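Local coordinates for protein nucleoporin p58/p45 (Homo sapiens, PDB 4JO7) that probably serves as a structural component of the nuclear pore complex, which is required for trafficking across the nuclear membrane, at residues Asp5-Leu10 and Gln63-His68; Gln20-Ile25 and Lys52-Phe57. All coordinates share one frame; numbering follows the deposited sequence. Where two conformers were deposited one is given.

Contact 1: Asp5-Leu10 and Gln63-His68; sequences DYFRIL and QLQSIH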
loop_
_atom_site.group_PDB
_atom_site.type_symbol
_atom_site.label_atom_id
_atom_site.label_comp_id
_atom_site.label_asym_id
_atom_site.label_seq_id
_atom_site.Cartn_x
_atom_site.Cartn_y
_atom_site.Cartn_z
ATOM N N ASP F 5 -12.772 11.038 -1.843
ATOM C CA ASP F 5 -13.807 11.152 -0.824
ATOM C C ASP F 5 -14.277 9.769 -0.368
ATOM O O ASP F 5 -14.492 9.534 0.817
ATOM C CB ASP F 5 -14.983 11.979 -1.342
ATOM C CG ASP F 5 -14.703 13.478 -1.297
ATOM O OD1 ASP F 5 -13.629 13.873 -0.792
ATOM O OD2 ASP F 5 -15.560 14.262 -1.751
ATOM N N TYR F 6 -14.448 8.862 -1.319
ATOM C CA TYR F 6 -14.895 7.516 -1.004
ATOM C C TYR F 6 -13.830 6.793 -0.160
ATOM O O TYR F 6 -14.158 6.085 0.785
ATOM C CB TYR F 6 -15.197 6.765 -2.302
ATOM C CG TYR F 6 -15.835 5.409 -2.120
ATOM C CD1 TYR F 6 -17.014 5.261 -1.406
ATOM C CD2 TYR F 6 -15.269 4.280 -2.693
ATOM C CE1 TYR F 6 -17.603 4.016 -1.251
ATOM C CE2 TYR F 6 -15.848 3.038 -2.547
ATOM C CZ TYR F 6 -17.013 2.912 -1.824
ATOM O OH TYR F 6 -17.588 1.670 -1.682
ATOM N N PHE F 7 -12.551 7.007 -0.472
ATOM C CA PHE F 7 -11.470 6.407 0.316
ATOM C C PHE F 7 -11.568 6.863 1.775
ATOM O O PHE F 7 -11.478 6.055 2.704
ATOM C CB PHE F 7 -10.102 6.778 -0.291
ATOM C CG PHE F 7 -8.933 6.043 0.325
ATOM C CD1 PHE F 7 -8.380 6.470 1.522
ATOM C CD2 PHE F 7 -8.374 4.950 -0.310
ATOM C CE1 PHE F 7 -7.306 5.807 2.088
ATOM C CE2 PHE F 7 -7.290 4.278 0.249
ATOM C CZ PHE F 7 -6.759 4.709 1.453
ATOM N N ARG F 8 -11.767 8.163 1.969
ATOM C CA ARG F 8 -11.867 8.740 3.298
ATOM C C ARG F 8 -13.044 8.127 4.058
ATOM O O ARG F 8 -12.921 7.764 5.227
ATOM C CB ARG F 8 -12.028 10.261 3.184
ATOM C CG ARG F 8 -12.009 11.001 4.508
ATOM C CD ARG F 8 -12.170 12.511 4.298
ATOM N NE ARG F 8 -11.111 13.073 3.457
ATOM C CZ ARG F 8 -11.269 13.509 2.206
ATOM N NH1 ARG F 8 -12.451 13.471 1.601
ATOM N NH2 ARG F 8 -10.228 13.995 1.551
ATOM N N ILE F 9 -14.179 7.995 3.379
ATOM C CA ILE F 9 -15.371 7.395 3.972
ATOM C C ILE F 9 -15.138 5.934 4.354
ATOM O O ILE F 9 -15.558 5.489 5.425
ATOM C CB ILE F 9 -16.572 7.472 3.012
ATOM C CG1 ILE F 9 -17.067 8.918 2.903
ATOM C CG2 ILE F 9 -17.706 6.574 3.491
ATOM C CD1 ILE F 9 -18.086 9.130 1.805
ATOM N N LEU F 10 -14.478 5.188 3.477
ATOM C CA LEU F 10 -14.167 3.784 3.761
ATOM C C LEU F 10 -13.259 3.643 4.979
ATOM O O LEU F 10 -13.434 2.730 5.782
ATOM C CB LEU F 10 -13.531 3.103 2.545
ATOM C CG LEU F 10 -14.454 2.848 1.350
ATOM C CD1 LEU F 10 -13.694 2.193 0.216
ATOM C CD2 LEU F 10 -15.658 1.992 1.744
ATOM N N GLN F 63 -1.224 2.392 7.296
ATOM C CA GLN F 63 -0.184 2.311 6.278
ATOM C C GLN F 63 -0.761 2.516 4.883
ATOM O O GLN F 63 -0.153 3.175 4.034
ATOM C CB GLN F 63 0.535 0.965 6.352
ATOM C CG GLN F 63 1.334 0.750 7.622
ATOM C CD GLN F 63 2.042 -0.590 7.629
ATOM O OE1 GLN F 63 1.403 -1.646 7.555
ATOM N NE2 GLN F 63 3.364 -0.557 7.705
ATOM N N LEU F 64 -1.934 1.952 4.630
ATOM C CA LEU F 64 -2.560 2.117 3.323
ATOM C C LEU F 64 -3.026 3.566 3.121
ATOM O O LEU F 64 -2.935 4.104 2.017
ATOM C CB LEU F 64 -3.714 1.122 3.141
ATOM C CG LEU F 64 -3.250 -0.333 2.967
ATOM C CD1 LEU F 64 -4.420 -1.295 3.074
ATOM C CD2 LEU F 64 -2.527 -0.529 1.643
ATOM N N GLN F 65 -3.494 4.207 4.185
ATOM C CA GLN F 65 -3.855 5.619 4.095
ATOM C C GLN F 65 -2.614 6.444 3.708
ATOM O O GLN F 65 -2.681 7.332 2.851
ATOM C CB GLN F 65 -4.472 6.107 5.411
ATOM C CG GLN F 65 -5.085 7.509 5.338
ATOM C CD GLN F 65 -6.065 7.788 6.476
ATOM O OE1 GLN F 65 -5.837 7.397 7.620
ATOM N NE2 GLN F 65 -7.165 8.459 6.156
ATOM N N SER F 66 -1.470 6.136 4.312
ATOM C CA SER F 66 -0.234 6.831 3.964
ATOM C C SER F 66 0.196 6.569 2.520
ATOM O O SER F 66 0.695 7.475 1.853
ATOM C CB SER F 66 0.894 6.469 4.930
ATOM O OG SER F 66 0.821 7.277 6.088
ATOM N N ILE F 67 0.015 5.342 2.033
ATOM C CA ILE F 67 0.307 5.052 0.630
ATOM C C ILE F 67 -0.570 5.957 -0.232
ATOM O O ILE F 67 -0.096 6.593 -1.175
ATOM C CB ILE F 67 0.018 3.575 0.257
ATOM C CG1 ILE F 67 1.043 2.637 0.899
ATOM C CG2 ILE F 67 0.005 3.393 -1.252
ATOM C CD1 ILE F 67 2.435 2.754 0.330
ATOM N N HIS F 68 -1.858 6.020 0.103
ATOM C CA HIS F 68 -2.804 6.823 -0.669
ATOM C C HIS F 68 -2.352 8.284 -0.711
ATOM O O HIS F 68 -2.319 8.905 -1.773
ATOM C CB HIS F 68 -4.197 6.701 -0.056
ATOM C CG HIS F 68 -5.294 7.272 -0.901
ATOM N ND1 HIS F 68 -6.138 8.262 -0.453
ATOM C CD2 HIS F 68 -5.704 6.970 -2.156
ATOM C CE1 HIS F 68 -7.014 8.557 -1.397
ATOM N NE2 HIS F 68 -6.769 7.788 -2.444
#

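Contact 2: Gln20-Ile25 and Lys52-Phe57; sequences QYRQQI and KIYQTF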
loop_
_atom_site.group_PDB
_atom_site.type_symbol
_atom_site.label_atom_id
_atom_site.label_comp_id
_atom_site.label_asym_id
_atom_site.label_seq_id
_atom_site.Cartn_x
_atom_site.Cartn_y
_atom_site.Cartn_z
ATOM N N GLN F 20 -16.351 -2.113 16.673
ATOM C CA GLN F 20 -17.493 -2.992 16.879
ATOM C C GLN F 20 -17.069 -4.463 16.916
ATOM O O GLN F 20 -17.377 -5.183 17.862
ATOM C CB GLN F 20 -18.533 -2.765 15.777
ATOM C CG GLN F 20 -19.139 -1.365 15.785
ATOM C CD GLN F 20 -20.048 -1.108 14.596
ATOM O OE1 GLN F 20 -19.901 -1.723 13.541
ATOM N NE2 GLN F 20 -20.995 -0.192 14.765
ATOM N N TYR F 21 -16.353 -4.907 15.892
ATOM C CA TYR F 21 -15.971 -6.313 15.796
ATOM C C TYR F 21 -15.049 -6.725 16.935
ATOM O O TYR F 21 -15.059 -7.879 17.365
ATOM C CB TYR F 21 -15.308 -6.607 14.449
ATOM C CG TYR F 21 -16.286 -6.718 13.302
ATOM C CD1 TYR F 21 -17.630 -6.407 13.472
ATOM C CD2 TYR F 21 -15.870 -7.158 12.053
ATOM C CE1 TYR F 21 -18.526 -6.519 12.428
ATOM C CE2 TYR F 21 -16.761 -7.271 11.004
ATOM C CZ TYR F 21 -18.087 -6.954 11.198
ATOM O OH TYR F 21 -18.979 -7.067 10.157
ATOM N N ARG F 22 -14.259 -5.781 17.429
ATOM C CA ARG F 22 -13.334 -6.067 18.512
ATOM C C ARG F 22 -14.120 -6.501 19.738
ATOM O O ARG F 22 -13.739 -7.442 20.436
ATOM C CB ARG F 22 -12.483 -4.834 18.824
ATOM C CG ARG F 22 -11.427 -5.052 19.894
ATOM C CD ARG F 22 -10.519 -3.837 20.014
ATOM N NE ARG F 22 -10.220 -3.498 21.403
ATOM C CZ ARG F 22 -9.321 -4.124 22.156
ATOM N NH1 ARG F 22 -8.621 -5.140 21.665
ATOM N NH2 ARG F 22 -9.124 -3.738 23.409
ATOM N N GLN F 23 -15.236 -5.823 19.983
ATOM C CA GLN F 23 -16.074 -6.128 21.135
ATOM C C GLN F 23 -16.836 -7.429 20.921
ATOM O O GLN F 23 -16.944 -8.249 21.832
ATOM C CB GLN F 23 -17.050 -4.983 21.403
ATOM C CG GLN F 23 -17.993 -5.238 22.566
ATOM C CD GLN F 23 -17.256 -5.538 23.857
ATOM O OE1 GLN F 23 -17.206 -6.685 24.306
ATOM N NE2 GLN F 23 -16.683 -4.505 24.465
ATOM N N GLN F 24 -17.357 -7.614 19.713
ATOM C CA GLN F 24 -18.129 -8.803 19.382
ATOM C C GLN F 24 -17.277 -10.066 19.516
ATOM O O GLN F 24 -17.757 -11.109 19.963
ATOM C CB GLN F 24 -18.694 -8.683 17.965
ATOM C CG GLN F 24 -19.658 -7.515 17.796
ATOM C CD GLN F 24 -20.171 -7.371 16.377
ATOM O OE1 GLN F 24 -20.203 -8.337 15.614
ATOM N NE2 GLN F 24 -20.571 -6.160 16.015
ATOM N N ILE F 25 -16.008 -9.967 19.134
ATOM C CA ILE F 25 -15.095 -11.103 19.231
ATOM C C ILE F 25 -14.676 -11.342 20.679
ATOM O O ILE F 25 -14.535 -12.484 21.111
ATOM C CB ILE F 25 -13.855 -10.905 18.348
ATOM C CG1 ILE F 25 -14.243 -11.068 16.876
ATOM C CG2 ILE F 25 -12.768 -11.910 18.723
ATOM C CD1 ILE F 25 -13.108 -10.833 15.908
ATOM N N LYS F 52 -3.681 -8.303 19.642
ATOM C CA LYS F 52 -2.539 -7.978 18.799
ATOM C C LYS F 52 -2.894 -8.086 17.319
ATOM O O LYS F 52 -2.370 -7.334 16.495
ATOM C CB LYS F 52 -1.346 -8.867 19.138
ATOM C CG LYS F 52 -0.859 -8.696 20.572
ATOM C CD LYS F 52 0.582 -9.140 20.742
ATOM C CE LYS F 52 0.964 -9.220 22.213
ATOM N NZ LYS F 52 0.583 -7.993 22.969
ATOM N N ILE F 53 -3.784 -9.015 16.987
ATOM C CA ILE F 53 -4.317 -9.109 15.633
ATOM C C ILE F 53 -5.035 -7.812 15.267
ATOM O O ILE F 53 -4.852 -7.264 14.177
ATOM C CB ILE F 53 -5.263 -10.312 15.499
ATOM C CG1 ILE F 53 -4.443 -11.607 15.432
ATOM C CG2 ILE F 53 -6.148 -10.182 14.265
ATOM C CD1 ILE F 53 -5.274 -12.877 15.533
ATOM N N TYR F 54 -5.826 -7.300 16.195
ATOM C CA TYR F 54 -6.538 -6.043 16.010
ATOM C C TYR F 54 -5.547 -4.911 15.771
ATOM O O TYR F 54 -5.752 -4.042 14.923
ATOM C CB TYR F 54 -7.394 -5.761 17.247
ATOM C CG TYR F 54 -7.718 -4.305 17.481
ATOM C CD1 TYR F 54 -8.828 -3.720 16.892
ATOM C CD2 TYR F 54 -6.923 -3.520 18.306
ATOM C CE1 TYR F 54 -9.133 -2.394 17.107
ATOM C CE2 TYR F 54 -7.219 -2.189 18.525
ATOM C CZ TYR F 54 -8.328 -1.635 17.926
ATOM O OH TYR F 54 -8.635 -0.315 18.135
ATOM N N GLN F 55 -4.459 -4.931 16.535
ATOM C CA GLN F 55 -3.428 -3.913 16.385
ATOM C C GLN F 55 -2.787 -3.961 14.998
ATOM O O GLN F 55 -2.442 -2.926 14.430
ATOM C CB GLN F 55 -2.385 -4.043 17.501
ATOM C CG GLN F 55 -2.961 -3.664 18.862
ATOM C CD GLN F 55 -1.966 -3.792 20.000
ATOM O OE1 GLN F 55 -1.212 -4.762 20.080
ATOM N NE2 GLN F 55 -1.953 -2.801 20.883
ATOM N N THR F 56 -2.651 -5.153 14.434
ATOM C CA THR F 56 -2.083 -5.281 13.097
ATOM C C THR F 56 -3.042 -4.694 12.056
ATOM O O THR F 56 -2.610 -4.027 11.115
ATOM C CB THR F 56 -1.746 -6.745 12.778
ATOM O OG1 THR F 56 -0.830 -7.239 13.761
ATOM C CG2 THR F 56 -1.127 -6.879 11.401
ATOM N N PHE F 57 -4.342 -4.914 12.230
ATOM C CA PHE F 57 -5.324 -4.355 11.309
ATOM C C PHE F 57 -5.313 -2.826 11.344
ATOM O O PHE F 57 -5.424 -2.178 10.306
ATOM C CB PHE F 57 -6.737 -4.870 11.619
ATOM C CG PHE F 57 -7.056 -6.184 10.963
ATOM C CD1 PHE F 57 -7.331 -6.242 9.607
ATOM C CD2 PHE F 57 -7.076 -7.359 11.700
ATOM C CE1 PHE F 57 -7.630 -7.450 8.993
ATOM C CE2 PHE F 57 -7.372 -8.570 11.092
ATOM C CZ PHE F 57 -7.649 -8.617 9.741
#

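Contact 1: Asp5-Leu10 and Gln63-His68
Phe7 and His68 lay their rings flat on one another between two helices that run antiparallel, with 167° between the directions of the short segments. The evidence for a face-to-face stack is direct: the ring centroids are 3.8 Å apart and the planes are tilted by only 9°. Both side chains reach across the gap with CG anti to the backbone N (chi1 -171° for Phe7, and much the same for His68), and they come from the two helices in opposite directions, so the rings slide past each other head to tail. The base of each therefore lies near the far end of the other. Phe7 CD1 sits 3.5 Å from His68 ND1, while His68 CB comes within 3.6 Å of Phe7 CZ and forms a CH-pi contact over the same face. Near the plane of the Phe7 ring, at its edge, Gln65 CA approaches CE1 at 4.0 Å. The ring is thus bounded both above and at its rim. An alanine in place of Phe7 would remove the ring and would probably leave the imidazole of His68 without its stacking partner and open a gap between the helices. Within helix 2-29, Arg8 NH1 forms a salt bridge with Asp5 OD1 at 2.7 Å, about one turn back, meeting the oxygen from above the carboxylate plane. An apolar side chain of another protein also packs on Phe7. With axes 11.7 Å apart, bridged by one stacked aromatic pair, the contact is characteristic of a helical hairpin built into a larger helical assembly.

Contact 2: Gln20-Ile25 and Lys52-Phe57
Arg22 lays its side chain across the ring of Tyr54, and the contact between the two segments rests on this pair. Tyr54 was modelled in two conformers and the pair described belongs to one of them, so its geometry is to that extent doubtful. In the first shell Arg22 CD stands over the centre of the Tyr54 ring, 3.5 Å from its centroid and 12° off the normal, a CH-pi contact by the position of CD over the face. The nearest atoms are Arg22 CD and Tyr54 CE1, 3.5 Å apart. The charged end follows farther out: Arg22 CZ is 4.8 Å from the Tyr54 centroid, still over the face, which makes a cation-pi pair. Its guanidinium is not laid flat, since its plane and that of the ring are 37° apart, and NH1 comes no closer than 4.1 Å to Tyr54 CD2. With CG anti to the backbone N (chi1 -177°) and chi2 extended, Arg22 CD is carried out over the ring; the bend at chi3 then takes the guanidinium off to its tilted position, and the two side chains cross at about a right angle. In the next shell, Leu18 packs against Tyr54 and Gln51 touches Arg22, so each helix contributes a neighbour to the pair. Farther round the helices, Tyr21 and Gln24 hydrogen-bond to another protein, while Thr56 bonds to Gln77 of the second subunit. Arg22 is exposed and Tyr54 partly so, as fits a cation-pi and CH-pi pair at the surface seam of an antiparallel helical hairpin whose other sides serve assembly.

How the contacts relate
From the N terminus the chain runs along helix 2-29, passing first Asp5-Leu10 and then Gln20-Ile25, crosses a connection in which residues 36-38 are not modelled, and returns along helix 43-85. Lys52-Phe57 comes first on the way back and closes contact 2, the inner loop; Gln63-His68 follows and closes contact 1, the outer one. The loops are therefore nested, without crossing, as in a hairpin. The centres lie 19 Å apart and the nearest atoms about 6 Å, so the two are separate ties between the same helices: contact 2 nearer the turn, contact 1 nearer the N terminus. Segments of both contacts also touch the second subunit.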